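Local atomic coordinates of exodeoxyribonuclease III (Methanosarcina mazei, PDB entry 5J8N), a protein that probably cleaves DNA at abasic sites and degrades duplex DNA from 3' ends, using magnesium or manganese ions. Residues S8-G13 against M244-C249. The protein carries 3 engineered substitutions. Residues are numbered along the deposited sequence; the frame is centred on the assembly and turned at random.
With MG (magnesium ion), chain B.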
ATOM      1  N   SER A   8      -1.858  -2.984   5.971  1.00 10.58           N
ATOM      2  CA  SER A   8      -2.155  -2.378   4.695  1.00 10.13           C
ATOM      3  C   SER A   8      -2.685  -3.440   3.766  1.00 11.19           C
ATOM      4  O   SER A   8      -2.090  -4.541   3.688  1.00 11.29           O
ATOM      5  CB  SER A   8      -0.878  -1.768   4.146  1.00 13.55           C
ATOM      6  OG  SER A   8      -1.056  -1.212   2.816  1.00 13.03           O
ATOM      7  N   TRP A   9      -3.781  -3.164   3.074  1.00 10.24           N
ATOM      8  CA  TRP A   9      -4.436  -4.204   2.324  1.00 11.21           C
ATOM      9  C   TRP A   9      -5.124  -3.646   1.085  1.00 10.65           C
ATOM     10  O   TRP A   9      -6.016  -2.798   1.218  1.00 10.69           O
ATOM     11  CB  TRP A   9      -5.495  -4.905   3.225  1.00 10.08           C
ATOM     12  CG  TRP A   9      -6.063  -6.192   2.642  1.00 10.35           C
ATOM     13  CD1 TRP A   9      -5.566  -6.955   1.609  1.00 11.66           C
ATOM     14  CD2 TRP A   9      -7.214  -6.884   3.134  1.00 10.80           C
ATOM     15  NE1 TRP A   9      -6.362  -8.116   1.434  1.00 11.06           N
ATOM     16  CE2 TRP A   9      -7.359  -8.080   2.387  1.00 11.35           C
ATOM     17  CE3 TRP A   9      -8.095  -6.620   4.180  1.00 12.51           C
ATOM     18  CZ2 TRP A   9      -8.406  -8.970   2.598  1.00 12.05           C
ATOM     19  CZ3 TRP A   9      -9.121  -7.523   4.423  1.00 13.44           C
ATOM     20  CH2 TRP A   9      -9.272  -8.691   3.611  1.00 13.53           C
ATOM     21  N   ASN A  10      -4.787  -4.172  -0.098  1.00  9.68           N
ATOM     22  CA  ASN A  10      -5.595  -3.896  -1.294  1.00  9.64           C
ATOM     23  C   ASN A  10      -6.772  -4.864  -1.281  1.00  9.48           C
ATOM     24  O   ASN A  10      -6.554  -6.100  -1.354  1.00 10.62           O
ATOM     25  CB  ASN A  10      -4.761  -4.071  -2.567  1.00 10.23           C
ATOM     26  CG  ASN A  10      -5.589  -3.915  -3.824  1.00 10.79           C
ATOM     27  OD1 ASN A  10      -6.754  -4.337  -3.878  1.00 11.57           O
ATOM     28  ND2 ASN A  10      -4.991  -3.308  -4.876  1.00 11.82           N
ATOM     29  N   VAL A  11      -7.961  -4.304  -1.093  1.00 10.49           N
ATOM     30  CA  VAL A  11      -9.160  -5.087  -0.851  1.00 10.71           C
ATOM     31  C   VAL A  11      -9.917  -5.462  -2.104  1.00 11.56           C
ATOM     32  O   VAL A  11     -10.872  -6.237  -2.056  1.00 12.52           O
ATOM     33  CB  VAL A  11     -10.111  -4.361   0.109  1.00 11.94           C
ATOM     34  CG1 VAL A  11      -9.488  -4.318   1.531  1.00 15.73           C
ATOM     35  CG2 VAL A  11     -10.488  -2.975  -0.339  1.00 12.46           C
ATOM     36  N   ASN A  12      -9.510  -4.883  -3.249  1.00 11.15           N
ATOM     37  CA  ASN A  12     -10.134  -5.194  -4.557  1.00 12.22           C
ATOM     38  C   ASN A  12     -11.651  -4.936  -4.550  1.00 13.36           C
ATOM     39  O   ASN A  12     -12.437  -5.638  -5.183  1.00 15.39           O
ATOM     40  CB  ASN A  12      -9.834  -6.648  -5.033  1.00 12.95           C
ATOM     41  CG  ASN A  12      -9.867  -6.784  -6.566  1.00 13.49           C
ATOM     42  OD1 ASN A  12      -9.406  -5.871  -7.323  1.00 14.29           O
ATOM     43  ND2 ASN A  12     -10.278  -7.945  -7.013  1.00 15.00           N
ATOM     44  N   GLY A  13     -12.016  -3.819  -3.923  1.00 11.81           N
ATOM     45  CA  GLY A  13     -13.379  -3.395  -3.743  1.00 12.19           C
ATOM     46  C   GLY A  13     -13.819  -3.484  -2.282  1.00 12.15           C
ATOM     47  O   GLY A  13     -13.988  -4.599  -1.714  1.00 12.34           O
ATOM     48  N   MET A 244      -8.032 -13.725   3.990  1.00 12.68           N
ATOM     49  CA  MET A 244      -8.718 -13.985   2.711  1.00 12.41           C
ATOM     50  C   MET A 244      -9.626 -12.831   2.370  1.00 14.98           C
ATOM     51  O   MET A 244      -9.859 -11.954   3.185  1.00 15.39           O
ATOM     52  CB  MET A 244      -9.522 -15.300   2.808  1.00 14.37           C
ATOM     53  CG  MET A 244      -8.669 -16.504   3.308  1.00 14.82           C
ATOM     54  SD  MET A 244      -7.192 -16.774   2.317  1.00 18.95           S
ATOM     55  CE  MET A 244      -7.696 -17.414   0.791  1.00 24.84           C
ATOM     56  N   GLY A 245     -10.159 -12.890   1.161  1.00 13.12           N
ATOM     57  CA  GLY A 245     -11.214 -11.965   0.745  1.00 13.96           C
ATOM     58  C   GLY A 245     -10.860 -11.058  -0.419  1.00 13.26           C
ATOM     59  O   GLY A 245     -11.761 -10.399  -0.942  1.00 16.17           O
ATOM     60  N   SER A 246      -9.604 -11.046  -0.798  1.00 11.99           N
ATOM     61  CA  SER A 246      -9.172 -10.250  -1.921  1.00 10.60           C
ATOM     62  C   SER A 246      -8.154 -11.042  -2.736  1.00 12.79           C
ATOM     63  O   SER A 246      -7.688 -12.127  -2.299  1.00 13.38           O
ATOM     64  CB  SER A 246      -8.524  -8.967  -1.383  1.00 11.82           C
ATOM     65  OG  SER A 246      -7.907  -8.172  -2.405  1.00 11.71           O
ATOM     66  N   ASP A 247      -7.774 -10.558  -3.911  1.00 11.19           N
ATOM     67  CA  ASP A 247      -6.642 -11.180  -4.617  1.00 11.93           C
ATOM     68  C   ASP A 247      -5.319 -10.849  -3.970  1.00 12.47           C
ATOM     69  O   ASP A 247      -4.375 -11.579  -4.192  1.00 13.02           O
ATOM     70  CB  ASP A 247      -6.635 -10.822  -6.136  1.00 13.01           C
ATOM     71  CG  ASP A 247      -6.714  -9.331  -6.447  1.00 12.28           C
ATOM     72  OD1 ASP A 247      -7.072  -8.471  -5.608  1.00 12.02           O
ATOM     73  OD2 ASP A 247      -6.390  -9.009  -7.635  1.00 13.52           O
ATOM     74  N   HIS A 248      -5.238  -9.745  -3.215  1.00 10.54           N
ATOM     75  CA  HIS A 248      -4.071  -9.456  -2.384  1.00 10.62           C
ATOM     76  C   HIS A 248      -4.327  -9.932  -0.953  1.00 11.82           C
ATOM     77  O   HIS A 248      -5.490 -10.013  -0.520  1.00 11.37           O
ATOM     78  CB  HIS A 248      -3.786  -7.957  -2.281  1.00 11.08           C
ATOM     79  CG  HIS A 248      -3.458  -7.297  -3.579  1.00 10.81           C
ATOM     80  ND1 HIS A 248      -2.215  -6.751  -3.836  1.00 11.10           N
ATOM     81  CD2 HIS A 248      -4.230  -7.042  -4.659  1.00 12.23           C
ATOM     82  CE1 HIS A 248      -2.241  -6.185  -5.035  1.00 12.45           C
ATOM     83  NE2 HIS A 248      -3.441  -6.369  -5.553  1.00 12.78           N
ATOM     84  N   CYS A 249      -3.245 -10.190  -0.220  1.00 11.26           N
ATOM     85  CA  CYS A 249      -3.356 -10.280   1.244  1.00 11.73           C
ATOM     86  C   CYS A 249      -2.710  -9.069   1.863  1.00  9.75           C
ATOM     87  O   CYS A 249      -1.961  -8.348   1.206  1.00 11.77           O
ATOM     88  CB  CYS A 249      -2.716 -11.589   1.783  1.00 11.14           C
ATOM     89  SG  CYS A 249      -0.909 -11.606   1.729  1.00 12.02           S
TER
HETATM   90 MG    MG B 301      -7.615  -5.017  -7.871  1.00 14.59          MG
HETATM   91  O   HOH W   1      -2.531  -5.873   0.115  1.00 11.99           O
HETATM   92  O   HOH W   2      -6.846  -5.834  -6.109  1.00 14.85           O
HETATM   93  O   HOH W   3      -6.958  -6.669  -8.809  1.00 15.94           O
HETATM   94  O   HOH W   4      -8.442  -4.345  -9.643  1.00 16.54           O
HETATM   95  O   HOH W   5      -5.773  -3.978  -8.244  1.00 17.32           O
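N10 holds CG anti to its backbone N (chi1 175°) and H248 holds CG anti to its carbonyl carbon, turning the amide across to lie over one face of the imidazole, planes 5° apart, at the active-site end of a DNase I-like fold. CB of N10 sits over the centre of the H248 ring in a CH-pi contact, 3.7 Å from the centroid. ND2 of N10 is hydrogen-bonded to D151, a predicted active-site residue, and ND1 of H248 to D222, predicted to be important for catalysis; OD1 of N10 accepts from N12 N, an Asx turn. S246 OG donates to N10 O (2.7 Å) and accepts from H248 N, closing an ST turn. The indole of W9 has the carbonyl oxygens of H248 and M244 at its edge; its NE1 bonds to H248 O (2.9 Å, N-H...O 165°), and NE1 stands above the plane of that carbonyl. An alanine in place of W9 would probably leave the H248 carbonyl without this donor and open a gap beside S246 CB. N12 OD1 binds the magnesium ion directly at 2.1 Å, with E38 as the other protein ligand, while N12 ND2 is hydrogen-bonded with Y208 OH. N10 and D247 take second-shell places: one metal-bound water donates to both N10 OD1 and D247 OD1, while another donates to D247 OD2 over 2.7 Å, an oxygen also hydrogen-bonded to W205 NE1.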